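Local coordinates for replicase polyprotein 1a (PDB 3LD1) that is of unknown function but, as part of nsp2 of a gammacoronavirus replicase polyprotein, probably plays an accessory role in viral replication, at residues A156-A161 / K210-V215; F205-K210 / E225-C230; T220-E225 / S233-V238; V178-A183 / T229-I234; R262-K267 / G286-T291. The protein carries 3 engineered substitutions. All coordinates share one frame; numbering follows the deposited sequence.

Contact 1. Residues A156-A161 / K210-V215; sequences AKVMDA and KSITVV
Ile212 lays its CG2 methyl over the last turns of helix 140-162, where it overlaps backbone as well as side chains. This one methyl is 3.6 Å from Lys157 O and 3.7 Å from Ala161 CB. Ala161 N donates to the same Lys157 O inside the helix, so the methyl rests on a carbonyl whose helical partner is already in place. Val158 comes to it from the helix as well, its CG2 4.2 Å from Ile212 CG2. Further along the chain, Val214 brings CG2 within 3.9 Å of Ala161 CB. Its chi1 of 169° turns CG1 anti to the backbone N and leaves CG2 anti to the carbonyl carbon, on the helix side. Ala161 CB is therefore touched by two methyls. At the outer end the extended aliphatic chain of Lys157 passes Ile212, with Lys157 CD 4.3 Å from Ile212 CD1. Behind Val214 lie Leu221 and Val223 of strand 220-223, while Lys210 turns away to a salt bridge with Asp29, and Thr213 to a hydrogen bond with Glu225. With Lys210 and Thr213 engaged elsewhere, the pairing with the helix is left to dispersion and to the fit of small branched side chains.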
# COMPACT_ATOMS: atom_id res chain seq x y z
N ALA A 156 -8.68 -6.91 2.21
CA ALA A 156 -9.53 -6.37 3.28
C ALA A 156 -9.34 -4.87 3.58
O ALA A 156 -10.26 -4.12 3.44
CB ALA A 156 -9.43 -7.20 4.54
N LYS A 157 -8.19 -4.43 4.04
CA LYS A 157 -8.00 -3.02 4.29
C LYS A 157 -8.46 -2.12 3.11
O LYS A 157 -8.78 -0.95 3.32
CB LYS A 157 -6.53 -2.71 4.62
CG LYS A 157 -5.92 -3.46 5.83
CD LYS A 157 -4.42 -3.06 6.09
CE LYS A 157 -3.85 -3.73 7.33
NZ LYS A 157 -2.56 -3.11 7.61
N VAL A 158 -8.47 -2.66 1.89
CA VAL A 158 -8.82 -1.89 0.69
C VAL A 158 -10.31 -1.60 0.68
O VAL A 158 -10.71 -0.42 0.74
CB VAL A 158 -8.31 -2.54 -0.62
CG1 VAL A 158 -8.98 -1.95 -1.77
CG2 VAL A 158 -6.85 -2.32 -0.78
N MET A 159 -11.13 -2.64 0.64
CA MET A 159 -12.55 -2.47 0.89
C MET A 159 -12.80 -1.54 2.09
O MET A 159 -13.55 -0.57 1.95
CB MET A 159 -13.26 -3.81 1.08
CG MET A 159 -12.33 -4.90 1.64
SD MET A 159 -13.03 -6.37 2.50
CE MET A 159 -13.60 -5.74 4.12
N ASP A 160 -12.18 -1.78 3.24
CA ASP A 160 -12.53 -0.94 4.39
C ASP A 160 -12.38 0.54 4.05
O ASP A 160 -13.37 1.26 4.08
CB ASP A 160 -11.84 -1.36 5.71
CG ASP A 160 -12.47 -2.68 6.33
OD1 ASP A 160 -13.46 -3.24 5.73
OD2 ASP A 160 -11.96 -3.15 7.41
N ALA A 161 -11.18 0.95 3.67
CA ALA A 161 -10.93 2.28 3.12
C ALA A 161 -12.00 2.78 2.10
O ALA A 161 -12.42 3.94 2.17
CB ALA A 161 -9.54 2.34 2.49
N LYS A 210 1.18 -0.29 7.11
CA LYS A 210 0.72 0.61 8.18
C LYS A 210 -0.74 1.06 7.97
O LYS A 210 -1.56 0.91 8.85
CB LYS A 210 1.65 1.85 8.27
CG LYS A 210 2.18 2.17 9.68
CD LYS A 210 3.62 1.66 9.86
CE LYS A 210 4.13 1.81 11.34
NZ LYS A 210 5.21 0.80 11.76
N SER A 211 -1.08 1.62 6.81
CA SER A 211 -2.46 2.08 6.54
C SER A 211 -2.68 1.94 5.07
O SER A 211 -1.71 1.83 4.29
CB SER A 211 -2.52 3.56 6.86
OG SER A 211 -1.33 4.13 6.30
N ILE A 212 -3.93 1.96 4.66
CA ILE A 212 -4.26 2.09 3.23
C ILE A 212 -5.12 3.34 3.10
O ILE A 212 -6.16 3.42 3.76
CB ILE A 212 -4.93 0.75 2.68
CG1 ILE A 212 -3.91 -0.11 1.93
CG2 ILE A 212 -6.14 0.99 1.77
CD1 ILE A 212 -2.94 -0.81 2.79
N THR A 213 -4.65 4.31 2.30
CA THR A 213 -5.33 5.61 2.08
C THR A 213 -5.76 5.71 0.66
O THR A 213 -4.90 5.81 -0.24
CB THR A 213 -4.36 6.82 2.22
OG1 THR A 213 -3.41 6.51 3.20
CG2 THR A 213 -5.11 8.12 2.63
N VAL A 214 -7.07 5.74 0.46
CA VAL A 214 -7.65 6.02 -0.85
C VAL A 214 -7.86 7.54 -1.10
O VAL A 214 -8.37 8.26 -0.24
CB VAL A 214 -8.96 5.25 -0.95
CG1 VAL A 214 -9.77 5.68 -2.13
CG2 VAL A 214 -8.64 3.73 -1.07
N VAL A 215 -7.45 8.03 -2.26
CA VAL A 215 -7.70 9.45 -2.60
C VAL A 215 -8.25 9.53 -4.00
O VAL A 215 -8.28 8.49 -4.69
CB VAL A 215 -6.41 10.33 -2.56
CG1 VAL A 215 -5.83 10.40 -1.13
CG2 VAL A 215 -5.42 9.83 -3.61

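Contact 2. Residues F205-K210 / E225-C230; sequences FAKCAK and EFAGTC
Cys208 and Glu225 form the tight, buried part of this contact, their CB atoms 3.4 Å apart where the chain leaves helix 194-207. A chi1 of 68° places Cys208 SG between its backbone N and carbonyl carbon, which brings the sulfur to the Phe226 ring. There SG meets CE1 at 4.0 Å and lies 82° off the ring normal, so it approaches at the edge, close to the ring plane. Glu225 stays buried while its carboxylate leads off to a hydrogen bond with Thr213. The Lys207 side is the exposed half, where an extended chain passes over backbone and ends at a water. Its methylenes run beside Glu225 O, the nearest being Lys207 CD at 3.2 Å, and Thr229 CG2 touches Lys207 CD at 3.7 Å. Lys207 NZ ends 3.0 Å from Gly228 N, but both are donors and no bond joins them. A water bridges the two residues instead, donating to Gly228 O at 2.5 Å and accepting a weak bond from Lys207 NZ. Inside the loop, Thr229 OG1 donates to Phe226 O from 45° above the carbonyl plane and accepts from Leu231 N, capping the turn into helix 232-243. A cysteine sulfur-aromatic contact is thus part of the packing of the helix's C-terminal end on the loop between strand 220-223 and helix 232-243.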
# COMPACT_ATOMS: atom_id res chain seq x y z
N PHE A 205 4.85 -4.67 0.44
CA PHE A 205 4.00 -5.01 1.63
C PHE A 205 4.40 -4.14 2.86
O PHE A 205 3.58 -3.88 3.71
CB PHE A 205 4.03 -6.52 2.00
CG PHE A 205 3.14 -7.43 1.12
CD1 PHE A 205 1.80 -7.14 0.91
CD2 PHE A 205 3.65 -8.58 0.57
CE1 PHE A 205 1.02 -7.90 0.11
CE2 PHE A 205 2.88 -9.40 -0.21
CZ PHE A 205 1.54 -9.06 -0.45
N ALA A 206 5.66 -3.69 2.91
CA ALA A 206 6.13 -2.74 3.89
C ALA A 206 5.40 -1.44 3.62
O ALA A 206 4.92 -0.78 4.54
CB ALA A 206 7.68 -2.52 3.76
N LYS A 207 5.26 -1.08 2.33
CA LYS A 207 4.80 0.28 2.08
C LYS A 207 3.41 0.41 2.57
O LYS A 207 2.98 1.49 2.94
CB LYS A 207 4.95 0.76 0.64
CG LYS A 207 4.67 2.28 0.49
CD LYS A 207 5.01 2.87 -0.89
CE LYS A 207 4.53 4.34 -1.07
NZ LYS A 207 4.56 4.71 -2.54
N CYS A 208 2.72 -0.71 2.66
CA CYS A 208 1.39 -0.57 3.04
C CYS A 208 1.01 -1.37 4.25
O CYS A 208 -0.17 -1.51 4.56
CB CYS A 208 0.50 -0.76 1.86
SG CYS A 208 0.45 -2.36 1.23
N ALA A 209 2.03 -1.84 4.97
CA ALA A 209 1.78 -2.48 6.23
C ALA A 209 0.87 -1.60 7.08
O ALA A 209 -0.11 -2.12 7.67
CB ALA A 209 3.09 -2.70 6.97
N LYS A 210 1.18 -0.29 7.11
CA LYS A 210 0.72 0.61 8.18
C LYS A 210 -0.74 1.06 7.97
O LYS A 210 -1.56 0.91 8.85
CB LYS A 210 1.65 1.85 8.27
CG LYS A 210 2.18 2.17 9.68
CD LYS A 210 3.62 1.66 9.86
CE LYS A 210 4.13 1.81 11.34
NZ LYS A 210 5.21 0.80 11.76
N GLU A 225 -0.70 4.01 -1.13
CA GLU A 225 0.40 3.11 -0.74
C GLU A 225 0.98 2.18 -1.82
O GLU A 225 2.14 1.80 -1.74
CB GLU A 225 0.06 2.34 0.52
CG GLU A 225 -0.16 3.26 1.73
CD GLU A 225 -1.53 3.90 1.75
OE1 GLU A 225 -2.44 3.53 0.98
OE2 GLU A 225 -1.71 4.77 2.60
N PHE A 226 0.20 1.82 -2.83
CA PHE A 226 0.71 1.06 -3.97
C PHE A 226 1.46 1.90 -4.93
O PHE A 226 1.98 1.36 -5.90
CB PHE A 226 -0.42 0.49 -4.78
CG PHE A 226 -1.32 -0.40 -4.01
CD1 PHE A 226 -0.88 -1.03 -2.85
CD2 PHE A 226 -2.64 -0.62 -4.44
CE1 PHE A 226 -1.73 -1.90 -2.11
CE2 PHE A 226 -3.51 -1.50 -3.72
CZ PHE A 226 -3.06 -2.14 -2.57
N ALA A 227 1.50 3.22 -4.72
CA ALA A 227 1.86 4.09 -5.81
C ALA A 227 3.28 3.84 -6.24
O ALA A 227 3.50 3.62 -7.41
CB ALA A 227 1.58 5.61 -5.53
N GLY A 228 4.29 3.85 -5.41
CA GLY A 228 5.57 3.61 -6.11
C GLY A 228 6.06 2.19 -5.83
O GLY A 228 7.07 2.05 -5.19
N THR A 229 5.28 1.16 -6.19
CA THR A 229 5.65 -0.22 -5.95
C THR A 229 5.20 -1.08 -7.10
O THR A 229 4.44 -0.64 -7.99
CB THR A 229 4.94 -0.76 -4.71
OG1 THR A 229 3.57 -1.09 -5.01
CG2 THR A 229 5.03 0.29 -3.56
N CYS A 230 5.62 -2.32 -7.08
CA CYS A 230 5.15 -3.22 -8.08
C CYS A 230 3.64 -3.44 -7.93
O CYS A 230 3.04 -4.17 -8.68
CB CYS A 230 5.89 -4.54 -7.97
SG CYS A 230 5.50 -5.49 -6.46
O HOH W 1 7.74 3.80 -3.49

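Contact 3. Residues T220-E225 / S233-V238; sequences TLVVRE and SINGAV
The flat amide of Asn235 is held between two neighbours and faces a third. Val222 lies over one face, its CB 3.8 Å from the atom modelled as Asn235 ND2, and CB of Phe226, from the loop that follows strand 220-223, lies over the opposite face. The N/O edge is turned to the backbone of Val223: as modelled, Asn235 ND2 is 2.7 Å from Val223 N, and Asn235 OD1 is 2.9 Å from Val223 O, though the two amide ends may be interchanged. A chi1 of -77° sets Asn235 CG anti to its carbonyl carbon, beside the backbone N, on the way to the strand. One helical turn later, Val238 takes over with apolar contacts. Its CG1 methyl, anti to the backbone N, reaches Thr220 CG2 at 3.8 Å and also touches Leu221, both at the carbonyl oxygen and at CB. Thr220 CG2 in turn rests 3.6 Å from Val238 O. Between the polar and apolar halves a water donates to two backbone carbonyls, Leu221 O at 2.5 Å and Asn235 O at 2.7 Å, and so bridges strand and helix. The axes of strand 220-223 and helix 233-238 run antiparallel at 170°, 8.0 Å apart at closest approach. Beyond the strand, Val222 pairs with Val215 of strand 214-217, and on its far side the helix meets Ile177 and Ile180 of helix 174-185. The topology is that of a beta-beta-alpha unit, a two-stranded hairpin whose second strand leads through a short loop into a helix packed back along it.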
# COMPACT_ATOMS: atom_id res chain seq x y z
N THR A 220 -9.56 9.48 -10.90
CA THR A 220 -9.53 8.08 -10.52
C THR A 220 -9.37 8.01 -9.04
O THR A 220 -8.75 8.91 -8.43
CB THR A 220 -8.27 7.30 -11.03
OG1 THR A 220 -7.66 7.95 -12.14
CG2 THR A 220 -8.62 5.96 -11.40
N LEU A 221 -9.90 6.91 -8.48
CA LEU A 221 -9.49 6.44 -7.18
C LEU A 221 -8.03 5.99 -7.34
O LEU A 221 -7.65 5.51 -8.39
CB LEU A 221 -10.37 5.27 -6.81
CG LEU A 221 -11.82 5.58 -6.36
CD1 LEU A 221 -12.74 4.36 -6.29
CD2 LEU A 221 -11.80 6.22 -4.99
N VAL A 222 -7.19 6.24 -6.35
CA VAL A 222 -5.86 5.67 -6.29
C VAL A 222 -5.55 5.28 -4.85
O VAL A 222 -6.00 5.91 -3.95
CB VAL A 222 -4.75 6.55 -6.94
CG1 VAL A 222 -5.33 7.59 -7.90
CG2 VAL A 222 -3.78 7.16 -5.88
N VAL A 223 -4.88 4.16 -4.65
CA VAL A 223 -4.45 3.76 -3.33
C VAL A 223 -3.06 4.33 -3.23
O VAL A 223 -2.15 3.88 -3.95
CB VAL A 223 -4.42 2.24 -3.23
CG1 VAL A 223 -3.55 1.79 -2.07
CG2 VAL A 223 -5.79 1.71 -3.01
N ARG A 224 -2.91 5.37 -2.41
CA ARG A 224 -1.60 6.00 -2.23
C ARG A 224 -0.51 4.94 -2.07
O ARG A 224 0.45 4.93 -2.82
CB ARG A 224 -1.63 6.91 -1.00
CG ARG A 224 -2.45 8.24 -1.24
CD ARG A 224 -1.50 9.46 -1.25
NE ARG A 224 -1.59 10.13 0.05
CZ ARG A 224 -2.29 11.24 0.25
NH1 ARG A 224 -2.91 11.84 -0.80
NH2 ARG A 224 -2.36 11.76 1.48
N GLU A 225 -0.70 4.01 -1.13
CA GLU A 225 0.40 3.11 -0.74
C GLU A 225 0.98 2.18 -1.82
O GLU A 225 2.14 1.80 -1.74
CB GLU A 225 0.06 2.34 0.52
CG GLU A 225 -0.16 3.26 1.73
CD GLU A 225 -1.53 3.90 1.75
OE1 GLU A 225 -2.44 3.53 0.98
OE2 GLU A 225 -1.71 4.77 2.60
N SER A 233 0.38 -1.40 -10.51
CA SER A 233 -0.42 -1.85 -11.60
C SER A 233 -1.89 -2.03 -11.11
O SER A 233 -2.81 -2.12 -11.92
CB SER A 233 0.22 -3.10 -12.16
OG SER A 233 -0.07 -4.19 -11.29
N ILE A 234 -2.15 -2.06 -9.81
CA ILE A 234 -3.55 -2.07 -9.46
C ILE A 234 -4.18 -0.63 -9.58
O ILE A 234 -5.22 -0.42 -10.22
CB ILE A 234 -3.89 -2.88 -8.18
CG1 ILE A 234 -4.30 -1.97 -7.08
CG2 ILE A 234 -2.83 -3.86 -7.69
CD1 ILE A 234 -5.64 -2.28 -6.68
N ASN A 235 -3.52 0.39 -9.04
CA ASN A 235 -3.86 1.74 -9.37
C ASN A 235 -4.05 1.95 -10.90
O ASN A 235 -4.94 2.73 -11.34
CB ASN A 235 -2.78 2.67 -8.86
CG ASN A 235 -2.85 2.91 -7.37
OD1 ASN A 235 -1.85 3.33 -6.74
ND2 ASN A 235 -4.04 2.78 -6.80
N GLY A 236 -3.28 1.25 -11.72
CA GLY A 236 -3.35 1.48 -13.18
C GLY A 236 -4.62 0.94 -13.83
O GLY A 236 -5.16 1.50 -14.81
N ALA A 237 -5.10 -0.16 -13.30
CA ALA A 237 -6.16 -0.86 -13.99
C ALA A 237 -7.40 -0.17 -13.53
O ALA A 237 -8.33 -0.04 -14.29
CB ALA A 237 -6.22 -2.30 -13.60
N VAL A 238 -7.40 0.28 -12.28
CA VAL A 238 -8.48 1.10 -11.79
C VAL A 238 -8.55 2.43 -12.60
O VAL A 238 -9.61 2.88 -12.95
CB VAL A 238 -8.34 1.38 -10.27
CG1 VAL A 238 -9.28 2.55 -9.83
CG2 VAL A 238 -8.65 0.18 -9.45
O HOH W 2 -5.88 4.91 -10.03

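Contact 4. Residues V178-A183 / T229-I234; sequences VRIFQA and TCLASI. Engineered in segment 178-183: Ala183 (natural residue Lys).
Ile180 and Ile234 cross obliquely, and their CG2 methyls meet at 3.7 Å. In Ile180 a chi1 of -64° sets CG1 anti to the carbonyl carbon and CG2 anti to the backbone N, spreading the two branches toward the start of helix 232-243. Ser233 OG fits against both of them, 3.3 Å from Ile180 CD1 and 3.4 Å from Ile180 CG2, so across the contact this hydroxyl has van der Waals packing against methyls. The second pair is turned differently. Phe181 and Leu231 cross at about a right angle, and a single ring atom does the touching: Phe181 CE1 is 3.9 Å from Leu231 CD2 and 4.0 Å from Leu231 CD1. The isobutyl fork thus straddles one corner of the ring. Leu231 CD2 also comes within 4.4 Å of Ile180 CG2, which joins the two pairs into one continuous apolar surface. Leu231 belongs to a type I turn, Thr229 to Ala232, that leads into the helix. Around this patch, Phe181 continues onto Val151 and Val154, Leu231 rests on Ala204, and Phe226 leans on Leu231 and Ile234 from the preceding loop, so the start of helix 232-243 packs on helices 174-185 and 194-207, with helix 140-162 behind Phe181.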
# COMPACT_ATOMS: atom_id res chain seq x y z
N VAL A 178 -6.49 -9.89 -7.23
CA VAL A 178 -6.35 -11.32 -7.31
C VAL A 178 -5.25 -11.67 -8.27
O VAL A 178 -4.23 -12.20 -7.86
CB VAL A 178 -7.67 -12.03 -7.56
CG1 VAL A 178 -7.43 -13.48 -7.72
CG2 VAL A 178 -8.54 -11.83 -6.37
N ARG A 179 -5.43 -11.30 -9.53
CA ARG A 179 -4.44 -11.60 -10.54
C ARG A 179 -3.12 -10.88 -10.33
O ARG A 179 -2.07 -11.41 -10.71
CB ARG A 179 -4.95 -11.25 -11.92
CG ARG A 179 -5.08 -9.74 -12.11
CD ARG A 179 -4.43 -9.33 -13.41
NE ARG A 179 -5.31 -8.53 -14.27
CZ ARG A 179 -6.41 -8.98 -14.91
NH1 ARG A 179 -6.83 -10.24 -14.77
NH2 ARG A 179 -7.10 -8.16 -15.71
N ILE A 180 -3.15 -9.66 -9.78
CA ILE A 180 -1.94 -8.88 -9.75
C ILE A 180 -1.03 -9.55 -8.72
O ILE A 180 0.17 -9.74 -8.97
CB ILE A 180 -2.20 -7.43 -9.41
CG1 ILE A 180 -3.03 -6.75 -10.50
CG2 ILE A 180 -0.90 -6.70 -9.18
CD1 ILE A 180 -2.34 -6.49 -11.87
N PHE A 181 -1.62 -9.93 -7.60
CA PHE A 181 -0.89 -10.62 -6.55
C PHE A 181 -0.43 -12.00 -7.00
O PHE A 181 0.71 -12.36 -6.82
CB PHE A 181 -1.77 -10.79 -5.35
CG PHE A 181 -1.92 -9.54 -4.51
CD1 PHE A 181 -0.84 -9.06 -3.74
CD2 PHE A 181 -3.13 -8.85 -4.47
CE1 PHE A 181 -0.97 -7.87 -2.92
CE2 PHE A 181 -3.28 -7.67 -3.66
CZ PHE A 181 -2.19 -7.19 -2.89
N GLN A 182 -1.35 -12.75 -7.59
CA GLN A 182 -1.08 -13.98 -8.26
C GLN A 182 0.17 -13.88 -9.14
O GLN A 182 1.10 -14.67 -8.94
CB GLN A 182 -2.28 -14.29 -9.11
CG GLN A 182 -2.80 -15.64 -8.96
CD GLN A 182 -4.25 -15.74 -9.49
OE1 GLN A 182 -4.57 -15.38 -10.65
NE2 GLN A 182 -5.13 -16.20 -8.62
N ALA A 183 0.19 -12.93 -10.09
CA ALA A 183 1.30 -12.80 -11.05
C ALA A 183 2.52 -12.57 -10.23
O ALA A 183 3.47 -13.36 -10.31
CB ALA A 183 1.08 -11.66 -12.07
N THR A 229 5.28 1.16 -6.19
CA THR A 229 5.65 -0.22 -5.95
C THR A 229 5.20 -1.08 -7.10
O THR A 229 4.44 -0.64 -7.99
CB THR A 229 4.94 -0.76 -4.71
OG1 THR A 229 3.57 -1.09 -5.01
CG2 THR A 229 5.03 0.29 -3.56
N CYS A 230 5.62 -2.32 -7.08
CA CYS A 230 5.15 -3.22 -8.08
C CYS A 230 3.64 -3.44 -7.93
O CYS A 230 3.04 -4.17 -8.68
CB CYS A 230 5.89 -4.54 -7.97
SG CYS A 230 5.50 -5.49 -6.46
N LEU A 231 3.01 -2.86 -6.94
CA LEU A 231 1.59 -3.01 -6.86
C LEU A 231 0.90 -1.84 -7.58
O LEU A 231 -0.33 -1.81 -7.61
CB LEU A 231 1.12 -3.12 -5.42
CG LEU A 231 1.56 -4.38 -4.66
CD1 LEU A 231 1.05 -4.46 -3.20
CD2 LEU A 231 1.09 -5.62 -5.40
N ALA A 232 1.66 -0.96 -8.23
CA ALA A 232 1.05 0.21 -8.95
C ALA A 232 0.06 -0.24 -9.96
O ALA A 232 -0.93 0.45 -10.30
CB ALA A 232 2.09 1.06 -9.70
N SER A 233 0.38 -1.40 -10.51
CA SER A 233 -0.42 -1.85 -11.60
C SER A 233 -1.89 -2.03 -11.11
O SER A 233 -2.81 -2.12 -11.92
CB SER A 233 0.22 -3.10 -12.16
OG SER A 233 -0.07 -4.19 -11.29
N ILE A 234 -2.15 -2.06 -9.81
CA ILE A 234 -3.55 -2.07 -9.46
C ILE A 234 -4.18 -0.63 -9.58
O ILE A 234 -5.22 -0.42 -10.22
CB ILE A 234 -3.89 -2.88 -8.18
CG1 ILE A 234 -4.30 -1.97 -7.08
CG2 ILE A 234 -2.83 -3.86 -7.69
CD1 ILE A 234 -5.64 -2.28 -6.68

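Contact 5. Residues R262-K267 / G286-T291; sequences REAAVK and GNAKGT
With chi1 of -79° in Glu263 and chi2 of -82° in Lys289, two side chains whose CB atoms lie 4.2 Å apart send their ends different ways. The first torsion sets Glu263 CG anti to the carbonyl carbon and the chain continues extended, whereas the bend in Lys289 turns CD aside. Glu263 OE1 and Lys289 NZ finish 5.1 Å apart, so the opposite charges may attract but do not touch. The backbones are joined more directly, though loosely: Lys289 N donates to Glu263 O at 3.5 Å, a weak bond despite its nearly straight 173°. Two waters add to it. One donates to Glu263 OE2 and, at 2.8 Å, to Lys289 O; the other donates to Glu263 O at 3.2 Å and to Asn287 O at 2.5 Å. Glu263 O thus receives a water and a weak N-H. Alongside, Ala264 CB and Ala288 CB pack at 3.5 Å, the apolar part of the contact. Both alanines also touch strand 345-355, Ala264 at Leu347 and Ala288 at Phe345, while Ala265 pairs with Val285 of strand 281-285. The contact accordingly lies where the four-stranded antiparallel sheet gives way to the larger C-terminal sheet that opens with strand 291-298.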
# COMPACT_ATOMS: atom_id res chain seq x y z
N ARG A 262 -11.74 16.29 -10.27
CA ARG A 262 -10.25 16.18 -10.39
C ARG A 262 -9.67 15.42 -9.22
O ARG A 262 -8.90 14.53 -9.39
CB ARG A 262 -9.55 17.56 -10.50
CG ARG A 262 -8.91 17.88 -11.86
CD ARG A 262 -9.70 18.91 -12.63
NE ARG A 262 -9.12 20.28 -12.73
CZ ARG A 262 -9.25 21.26 -11.82
NH1 ARG A 262 -9.89 21.05 -10.64
NH2 ARG A 262 -8.71 22.47 -12.07
N GLU A 263 -10.13 15.77 -8.03
CA GLU A 263 -9.46 15.48 -6.79
C GLU A 263 -10.38 15.06 -5.72
O GLU A 263 -9.97 15.06 -4.61
CB GLU A 263 -8.77 16.74 -6.29
CG GLU A 263 -7.47 17.04 -6.98
CD GLU A 263 -7.07 18.51 -6.78
OE1 GLU A 263 -5.83 18.77 -6.59
OE2 GLU A 263 -8.02 19.39 -6.81
N ALA A 264 -11.63 14.72 -6.03
CA ALA A 264 -12.59 14.31 -5.00
C ALA A 264 -13.74 13.50 -5.58
O ALA A 264 -14.09 13.66 -6.77
CB ALA A 264 -13.17 15.53 -4.26
N ALA A 265 -14.34 12.66 -4.73
CA ALA A 265 -15.51 11.93 -5.09
C ALA A 265 -16.67 12.42 -4.28
O ALA A 265 -16.53 12.56 -3.04
CB ALA A 265 -15.35 10.50 -4.82
N VAL A 266 -17.81 12.63 -4.94
CA VAL A 266 -19.00 12.99 -4.22
C VAL A 266 -20.07 12.06 -4.66
O VAL A 266 -20.06 11.64 -5.82
CB VAL A 266 -19.47 14.37 -4.65
CG1 VAL A 266 -18.43 15.46 -4.29
CG2 VAL A 266 -19.88 14.40 -6.20
N LYS A 267 -21.02 11.78 -3.79
CA LYS A 267 -22.30 11.31 -4.25
C LYS A 267 -23.23 12.44 -4.68
O LYS A 267 -23.27 13.55 -4.04
CB LYS A 267 -23.05 10.53 -3.20
CG LYS A 267 -22.64 10.64 -1.79
CD LYS A 267 -23.44 9.57 -1.04
CE LYS A 267 -24.90 9.49 -1.59
NZ LYS A 267 -25.13 8.32 -2.54
N GLY A 286 -14.93 10.27 1.49
CA GLY A 286 -13.58 9.84 1.59
C GLY A 286 -12.71 11.04 1.51
O GLY A 286 -13.10 12.13 1.94
N ASN A 287 -11.49 10.90 1.02
CA ASN A 287 -10.61 12.06 1.15
C ASN A 287 -10.68 12.98 -0.05
O ASN A 287 -10.50 12.52 -1.22
CB ASN A 287 -9.15 11.64 1.45
CG ASN A 287 -9.05 10.61 2.54
OD1 ASN A 287 -8.61 9.48 2.30
ND2 ASN A 287 -9.52 10.97 3.72
N ALA A 288 -10.93 14.26 0.22
CA ALA A 288 -11.12 15.28 -0.85
C ALA A 288 -10.14 16.44 -0.66
O ALA A 288 -9.85 16.83 0.50
CB ALA A 288 -12.52 15.82 -0.80
N LYS A 289 -9.65 17.00 -1.76
CA LYS A 289 -9.06 18.33 -1.72
C LYS A 289 -10.10 19.32 -2.20
O LYS A 289 -10.93 19.03 -3.07
CB LYS A 289 -7.82 18.46 -2.62
CG LYS A 289 -6.79 17.31 -2.61
CD LYS A 289 -5.83 17.41 -1.45
CE LYS A 289 -4.73 16.34 -1.47
NZ LYS A 289 -3.63 16.79 -2.44
N GLY A 290 -10.02 20.52 -1.66
CA GLY A 290 -10.89 21.62 -2.04
C GLY A 290 -10.66 22.81 -1.12
O GLY A 290 -9.66 22.88 -0.39
N THR A 291 -11.60 23.76 -1.16
CA THR A 291 -11.47 25.01 -0.45
C THR A 291 -12.68 25.16 0.44
O THR A 291 -13.81 25.03 -0.01
CB THR A 291 -11.27 26.18 -1.45
OG1 THR A 291 -10.01 25.98 -2.14
CG2 THR A 291 -11.18 27.55 -0.71
O HOH W 3 -10.89 19.68 -5.76
O HOH W 4 -8.43 13.42 -2.29

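From the N terminus, helix 140-162 opens contact 1, helix 174-185 opens contact 4 and the end of helix 194-207 opens contact 2. Contact 1 closes first, at 210-215, and so crosses both contact 2, with which it shares Lys210, and contact 4. Contact 3 starts at 220-225 before contact 2 closes at 225-230, so these two cross and share Glu225. Contact 4 ends on 229-234, and contact 3 closes last of the four, at 233-238. Together the four tie helices 140-162, 174-185, 194-207 and 232-243 to the hairpin 214-223. In the C-terminal beta region, contact 5 closes 262-267 on 286-291 in series, and touches contact 1 where Asn287 meets the hairpin.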